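Local coordinates for protein ornithine carbamoyltransferase (Gloeobacter violaceus, PDB 3GD5) that probably catalyses the reversible transfer of the carbamoyl group from carbamoyl phosphate to ornithine, giving citrulline and phosphate in arginine biosynthesis, at residues A[55-60]-A[108-113]; A[158-163]-A[228-233]; A[182-187]-A[211-216]. All blocks are in the same frame, centred on the assembly; numbering follows the deposited sequence.

Interaction 1. Residues A[55-60]-A[108-113]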
# COMPACT_ATOMS: atom_id res chain seq x y z
N PHE A 55 14.97 15.19 -4.38
CA PHE A 55 15.31 14.27 -3.31
C PHE A 55 14.70 12.91 -3.55
O PHE A 55 13.48 12.74 -3.44
CB PHE A 55 14.82 14.81 -1.97
CG PHE A 55 15.37 16.17 -1.62
CD1 PHE A 55 16.49 16.69 -2.29
CD2 PHE A 55 14.81 16.92 -0.59
CE1 PHE A 55 17.03 17.92 -1.94
CE2 PHE A 55 15.35 18.16 -0.22
CZ PHE A 55 16.46 18.66 -0.90
N LEU A 56 15.54 11.94 -3.89
CA LEU A 56 15.07 10.58 -4.13
C LEU A 56 14.66 9.97 -2.80
O LEU A 56 14.10 8.88 -2.75
CB LEU A 56 16.16 9.73 -4.78
CG LEU A 56 16.29 9.89 -6.30
CD1 LEU A 56 16.65 11.32 -6.66
CD2 LEU A 56 17.35 8.92 -6.81
N LYS A 57 14.96 10.68 -1.72
CA LYS A 57 14.63 10.26 -0.37
C LYS A 57 14.24 11.53 0.36
O LYS A 57 15.03 12.47 0.45
CB LYS A 57 15.86 9.62 0.29
CG LYS A 57 15.62 9.12 1.71
CD LYS A 57 14.95 7.76 1.73
CE LYS A 57 14.81 7.25 3.16
NZ LYS A 57 16.13 7.17 3.85
N ALA A 58 13.02 11.57 0.88
CA ALA A 58 12.53 12.75 1.58
C ALA A 58 13.45 13.16 2.72
O ALA A 58 14.05 12.31 3.39
CB ALA A 58 11.12 12.50 2.11
N SER A 59 13.57 14.46 2.93
CA SER A 59 14.38 15.01 4.01
C SER A 59 13.91 16.44 4.25
O SER A 59 14.42 17.38 3.64
CB SER A 59 15.86 15.00 3.66
OG SER A 59 16.63 15.58 4.70
N THR A 60 12.93 16.59 5.13
CA THR A 60 12.37 17.89 5.46
C THR A 60 13.46 18.81 5.99
O THR A 60 13.47 20.00 5.70
CB THR A 60 11.24 17.76 6.51
OG1 THR A 60 10.27 16.81 6.05
CG2 THR A 60 10.55 19.10 6.73
N ALA A 108 19.73 20.93 -6.21
CA ALA A 108 20.24 20.44 -4.95
C ALA A 108 19.62 19.05 -4.94
O ALA A 108 18.39 18.93 -4.90
CB ALA A 108 19.70 21.27 -3.81
N ILE A 109 20.45 18.02 -5.00
CA ILE A 109 19.90 16.68 -5.05
C ILE A 109 20.37 15.62 -4.06
O ILE A 109 21.55 15.53 -3.71
CB ILE A 109 19.97 16.10 -6.50
CG1 ILE A 109 20.49 14.67 -6.47
CG2 ILE A 109 20.79 17.01 -7.40
CD1 ILE A 109 20.52 14.04 -7.82
N ARG A 110 19.41 14.80 -3.65
CA ARG A 110 19.60 13.71 -2.71
C ARG A 110 19.41 12.36 -3.39
O ARG A 110 18.29 12.00 -3.75
CB ARG A 110 18.58 13.78 -1.59
CG ARG A 110 19.04 14.40 -0.30
CD ARG A 110 18.41 13.66 0.85
NE ARG A 110 18.78 12.25 0.81
CZ ARG A 110 18.46 11.35 1.73
NH1 ARG A 110 17.73 11.70 2.79
NH2 ARG A 110 18.88 10.10 1.61
N THR A 111 20.50 11.62 -3.58
CA THR A 111 20.39 10.28 -4.18
C THR A 111 21.08 9.34 -3.22
O THR A 111 21.56 9.75 -2.16
CB THR A 111 21.10 10.16 -5.55
OG1 THR A 111 22.48 10.50 -5.40
CG2 THR A 111 20.46 11.07 -6.56
N PHE A 112 21.14 8.06 -3.59
CA PHE A 112 21.79 7.07 -2.75
C PHE A 112 23.19 6.85 -3.29
O PHE A 112 24.17 6.87 -2.55
CB PHE A 112 20.99 5.76 -2.78
CG PHE A 112 19.59 5.90 -2.27
CD1 PHE A 112 19.35 6.22 -0.94
CD2 PHE A 112 18.51 5.78 -3.14
CE1 PHE A 112 18.05 6.41 -0.46
CE2 PHE A 112 17.20 5.97 -2.68
CZ PHE A 112 16.97 6.28 -1.34
N ALA A 113 23.30 6.66 -4.60
CA ALA A 113 24.60 6.44 -5.21
C ALA A 113 25.22 7.74 -5.71
O ALA A 113 24.56 8.55 -6.37
CB ALA A 113 24.47 5.44 -6.36

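Interaction 2. Residues A[158-163]-A[228-233]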
# COMPACT_ATOMS: atom_id res chain seq x y z
N LEU A 158 43.15 22.64 15.83
CA LEU A 158 42.09 21.97 16.56
C LEU A 158 42.03 20.48 16.24
O LEU A 158 42.58 20.02 15.23
CB LEU A 158 40.74 22.61 16.21
CG LEU A 158 40.10 23.59 17.19
CD1 LEU A 158 41.15 24.49 17.82
CD2 LEU A 158 39.04 24.40 16.45
N LYS A 159 41.38 19.71 17.11
CA LYS A 159 41.22 18.29 16.89
C LYS A 159 39.74 17.89 16.99
O LYS A 159 39.05 18.24 17.96
CB LYS A 159 42.04 17.48 17.91
CG LYS A 159 41.98 15.97 17.65
CD LYS A 159 42.39 15.15 18.86
CE LYS A 159 42.37 13.66 18.55
NZ LYS A 159 42.71 12.81 19.72
N LEU A 160 39.27 17.17 15.98
CA LEU A 160 37.89 16.69 15.89
C LEU A 160 37.89 15.16 16.03
O LEU A 160 38.65 14.46 15.36
CB LEU A 160 37.29 17.10 14.53
CG LEU A 160 35.89 16.77 13.98
CD1 LEU A 160 35.58 15.30 14.18
CD2 LEU A 160 34.83 17.63 14.64
N ALA A 161 37.06 14.65 16.93
CA ALA A 161 36.96 13.21 17.12
C ALA A 161 35.55 12.77 16.76
O ALA A 161 34.57 13.28 17.30
CB ALA A 161 37.26 12.84 18.56
N TYR A 162 35.45 11.83 15.83
CA TYR A 162 34.15 11.31 15.39
C TYR A 162 34.01 9.88 15.88
O TYR A 162 34.93 9.07 15.74
CB TYR A 162 34.05 11.33 13.86
CG TYR A 162 32.79 10.68 13.33
CD1 TYR A 162 31.67 11.45 13.01
CD2 TYR A 162 32.71 9.30 13.17
CE1 TYR A 162 30.50 10.85 12.54
CE2 TYR A 162 31.55 8.69 12.70
CZ TYR A 162 30.45 9.47 12.38
OH TYR A 162 29.32 8.88 11.87
N VAL A 163 32.86 9.56 16.47
CA VAL A 163 32.62 8.22 16.98
C VAL A 163 31.29 7.71 16.47
O VAL A 163 30.28 8.42 16.52
CB VAL A 163 32.63 8.18 18.53
CG1 VAL A 163 33.94 8.76 19.06
CG2 VAL A 163 31.43 8.95 19.10
N ILE A 228 36.30 18.85 19.86
CA ILE A 228 34.98 18.57 19.31
C ILE A 228 34.71 17.08 19.23
O ILE A 228 35.47 16.34 18.61
CB ILE A 228 34.86 19.16 17.87
CG1 ILE A 228 35.23 20.64 17.87
CG2 ILE A 228 33.45 18.97 17.33
CD1 ILE A 228 36.31 20.98 16.84
N LEU A 229 33.63 16.64 19.86
CA LEU A 229 33.23 15.24 19.78
C LEU A 229 32.03 15.23 18.82
O LEU A 229 31.06 15.96 19.02
CB LEU A 229 32.83 14.69 21.15
CG LEU A 229 33.99 14.58 22.15
CD1 LEU A 229 33.48 13.97 23.44
CD2 LEU A 229 35.11 13.71 21.56
N TYR A 230 32.11 14.42 17.77
CA TYR A 230 31.09 14.37 16.75
C TYR A 230 30.53 12.96 16.58
O TYR A 230 31.27 11.98 16.59
CB TYR A 230 31.69 14.83 15.42
CG TYR A 230 30.70 15.27 14.36
CD1 TYR A 230 29.81 14.36 13.78
CD2 TYR A 230 30.68 16.59 13.91
CE1 TYR A 230 28.92 14.77 12.77
CE2 TYR A 230 29.81 17.00 12.91
CZ TYR A 230 28.93 16.09 12.35
OH TYR A 230 28.05 16.53 11.38
N THR A 231 29.22 12.87 16.41
CA THR A 231 28.60 11.58 16.20
C THR A 231 27.36 11.72 15.34
O THR A 231 26.89 12.83 15.08
CB THR A 231 28.24 10.88 17.52
OG1 THR A 231 27.93 9.51 17.25
CG2 THR A 231 27.05 11.56 18.18
N ASP A 232 26.82 10.59 14.91
CA ASP A 232 25.66 10.54 14.04
C ASP A 232 24.95 9.24 14.37
O ASP A 232 25.47 8.43 15.13
CB ASP A 232 26.14 10.55 12.59
CG ASP A 232 25.02 10.70 11.59
OD1 ASP A 232 23.84 10.81 11.99
OD2 ASP A 232 25.32 10.71 10.37
N VAL A 233 23.77 9.04 13.79
CA VAL A 233 23.02 7.82 14.05
C VAL A 233 23.79 6.57 13.59
O VAL A 233 24.53 6.62 12.61
CB VAL A 233 21.65 7.85 13.33
CG1 VAL A 233 21.05 6.46 13.31
CG2 VAL A 233 20.71 8.82 14.06

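Interaction 3. Residues A[182-187]-A[211-216]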
# COMPACT_ATOMS: atom_id res chain seq x y z
N MET A 182 42.58 20.91 10.50
CA MET A 182 42.05 20.40 11.75
C MET A 182 42.33 18.90 11.80
O MET A 182 42.04 18.18 10.84
CB MET A 182 40.54 20.65 11.84
CG MET A 182 39.91 20.25 13.17
SD MET A 182 38.10 20.50 13.24
CE MET A 182 37.98 22.21 13.15
N SER A 183 42.92 18.44 12.90
CA SER A 183 43.22 17.03 13.06
C SER A 183 41.92 16.27 13.33
O SER A 183 41.03 16.77 14.01
CB SER A 183 44.19 16.81 14.22
OG SER A 183 45.49 17.28 13.90
N ILE A 184 41.82 15.07 12.77
CA ILE A 184 40.62 14.27 12.98
C ILE A 184 40.91 12.81 13.27
O ILE A 184 41.73 12.17 12.61
CB ILE A 184 39.66 14.35 11.75
CG1 ILE A 184 38.46 13.41 11.99
CG2 ILE A 184 40.41 13.99 10.47
CD1 ILE A 184 37.38 13.49 10.93
N ALA A 185 40.22 12.30 14.27
CA ALA A 185 40.35 10.91 14.67
C ALA A 185 38.95 10.31 14.54
O ALA A 185 37.99 10.79 15.16
CB ALA A 185 40.83 10.83 16.12
N VAL A 186 38.82 9.27 13.72
CA VAL A 186 37.53 8.63 13.52
C VAL A 186 37.53 7.24 14.10
O VAL A 186 38.27 6.36 13.66
CB VAL A 186 37.18 8.56 12.01
CG1 VAL A 186 38.35 7.97 11.25
CG2 VAL A 186 35.94 7.71 11.81
N ALA A 187 36.69 7.04 15.11
CA ALA A 187 36.56 5.76 15.78
C ALA A 187 35.26 5.06 15.39
O ALA A 187 34.17 5.62 15.54
CB ALA A 187 36.62 5.96 17.30
N ALA A 211 47.80 18.60 9.46
CA ALA A 211 46.83 18.00 10.37
C ALA A 211 47.06 16.50 10.34
O ALA A 211 47.64 15.99 9.39
CB ALA A 211 45.41 18.32 9.92
N GLU A 212 46.64 15.79 11.38
CA GLU A 212 46.83 14.35 11.38
C GLU A 212 45.47 13.65 11.28
O GLU A 212 44.48 14.11 11.85
CB GLU A 212 47.59 13.89 12.63
CG GLU A 212 46.79 13.88 13.91
CD GLU A 212 47.53 13.18 15.04
OE1 GLU A 212 48.09 12.09 14.80
OE2 GLU A 212 47.52 13.71 16.17
N VAL A 213 45.45 12.55 10.54
CA VAL A 213 44.24 11.77 10.32
C VAL A 213 44.40 10.37 10.91
O VAL A 213 45.38 9.69 10.63
CB VAL A 213 43.93 11.64 8.81
CG1 VAL A 213 42.77 10.67 8.59
CG2 VAL A 213 43.61 13.01 8.23
N GLN A 214 43.43 9.95 11.70
CA GLN A 214 43.48 8.64 12.33
C GLN A 214 42.17 7.86 12.28
O GLN A 214 41.11 8.38 12.66
CB GLN A 214 43.89 8.79 13.79
CG GLN A 214 45.28 9.32 14.01
CD GLN A 214 45.51 9.67 15.46
OE1 GLN A 214 45.02 10.70 15.95
NE2 GLN A 214 46.25 8.82 16.17
N ILE A 215 42.26 6.62 11.83
CA ILE A 215 41.10 5.74 11.77
C ILE A 215 41.34 4.73 12.88
O ILE A 215 42.14 3.80 12.74
CB ILE A 215 40.96 5.04 10.40
CG1 ILE A 215 39.94 3.90 10.48
CG2 ILE A 215 42.31 4.50 9.95
CD1 ILE A 215 38.60 4.30 11.10
N LEU A 216 40.65 4.92 13.99
CA LEU A 216 40.81 4.07 15.16
C LEU A 216 39.60 3.21 15.48
O LEU A 216 38.53 3.34 14.88
CB LEU A 216 41.12 4.94 16.38
CG LEU A 216 42.12 6.09 16.19
CD1 LEU A 216 42.29 6.84 17.50
CD2 LEU A 216 43.45 5.55 15.70

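Interaction 1. Residues A[55-60]-A[108-113]
Where the parallel neighbours 50-55 and 106-110 run out, Leu56 N donates to Arg110 O (2.8 Å), in the carbonyl plane. Arg110 CB packs 3.7 Å from Phe55 CD1 and its CG stays near the same ring atom, the two side chains crossing at about a right angle. Bends at chi2 (-143°) and chi3 (59°) bring Arg110 CD to 3.6 Å from Lys57 O, with NE near the same oxygen. The guanidinium lies alongside the Lys57 side chain: CZ packs against Lys57 CB and CG, NH1 against CG, and Lys57 CB sits over one face, toward the rim, 3.3 Å from Arg110 NH2. In the guanidinium plane, Ser59 CB meets its edge, 3.9 Å from Arg110 NH1. Lys57 CD in turn touches the edge of the Phe112 ring. Ser59, the N-cap of helix 60-72, hydrogen-bonds through OG to Thr62 OG1. Ser59, Thr60 and Arg110 probably bind carbamoyl phosphate, as in related enzymes. Across the contact the guanidinium makes no hydrogen bond, and packing against Phe55, Lys57 and Ser59 holds Arg110. Lys57 NZ, 4.6 Å from Arg110 NH2, probably repels it; with the helix N terminus, the two positive charges would probably make the pocket attractive to a phosphate anion.

Interaction 2. Residues A[158-163]-A[228-233]
Strands 159-163 and 228-231 run parallel, their N-to-C directions 27° apart, and the backbone bonds cross between them in alternating sense. Ala161 N gives to Ile228 O at 2.9 Å, nearly along the C=O axis. Ala161 O receives Tyr230 N at 2.8 Å, and Tyr230 O takes Val163 N at 2.9 Å. At the next step the pattern changes: Thr231 OG1, anti to its backbone N, donates to Val163 O (2.7 Å), a position that the amide of Asp232 does not reach. On one side of the sheet lie Leu160, Ile228, Tyr162 and Tyr230. Leu160 CD2 presses on Ile228 CG2 at 3.3 Å, tighter than a usual van der Waals contact, while CD1, the other branch, leans on Tyr230 CB. The rings of Tyr162 and Tyr230, both with CG anti to the backbone N, meet obliquely, their planes 31° apart; Tyr230 CD1 comes in at the edge of the Tyr162 ring, 3.5 Å from Tyr162 CD1. Helix 168-180 packs on both rings through Leu173. Their hydroxyls are engaged beyond the strands, Tyr162 OH with Asp165 O and Tyr230 OH with Asp144 OD2. On the other side of the sheet Ala161 CB meets Leu229 CD2 at 3.8 Å. One residue beyond Thr231, Asp232 CB lies 3.7 Å from Tyr162 OH, and Asp232, next to Cys272, probably binds L-ornithine, as in relatives. The chemistry is that of a buried strand pair whose main chains bond to each other, while the tyrosine hydroxyls are satisfied by residues outside it; the Thr231 hydroxyl, not a main-chain amide, meets Val163 O, and the next residue is the acidic Asp232, probably placed for the amino-acid substrate.

Interaction 3. Residues A[182-187]-A[211-216]
Strand 183-187, helix 196-209 and strand 213-216 form a beta-alpha-beta unit, and this contact is the pairing of its two parallel strands, whose directions differ by 12°. Ser183 opens it. With OG anti to the carbonyl carbon (chi1 -71°), its hydroxyl oxygen accepts Glu212 N at 3.1 Å along an almost straight path, 173° at the hydrogen. The same oxygen touches Glu212 CG at 3.6 Å. An alanine at Ser183 would lack this acceptor and would probably leave the entry of the chain into strand 213-216 less firmly held at the Glu212 amide. From there the main chain takes over: Ile184 N donates to Glu212 O at 3.0 Å, and Gln214 N to Ile184 O at 2.9 Å. Further along, Val186 N meets Gln214 O at 2.7 Å, nearly along the C=O axis. The last bond, Leu216 N to Val186 O at 2.8 Å, arrives from above the carbonyl plane. Ile184 and Val213 lie side by side, pointing the same way, and touch branch to branch through their CG2 methyls. Two residues on, Ile215 bends its CD1 back toward the partner strand, 3.7 Å from Val186 CG1, so that this methyl also rests against Val186 O; Pro194 packs on both residues. Ala185, Ala187 and Leu216 share the other side of the sheet, where Ala222 of helix 219-223 lies against all three. Within the chain 213-216 is an outermost strand, and its pairing with 183-187 completes one flank of the five-stranded parallel sheet, in strand order 3-2-1-4-5, of a Rossmann-like alpha/beta domain.

In the fold
From the N terminus, interaction 1 comes first: it brings 108-113 back beside 55-60 across 47 residues, within the carbamoyl phosphate-binding domain and its four-stranded sheet. Interactions 2 and 3 follow in the aspartate/ornithine-binding domain. Interaction 2 joins 158-163 to 228-233 over a long excursion of the chain, and interaction 3 forms wholly within that excursion, closing a shorter loop between 182-187 and 211-216. The inner and outer contacts meet where strands 159-163 and 183-187 are sheet neighbours, so four strands run side by side. Interaction 1 lies on the opposite side of the chain's centre, about 24 Å from interaction 2 between centres.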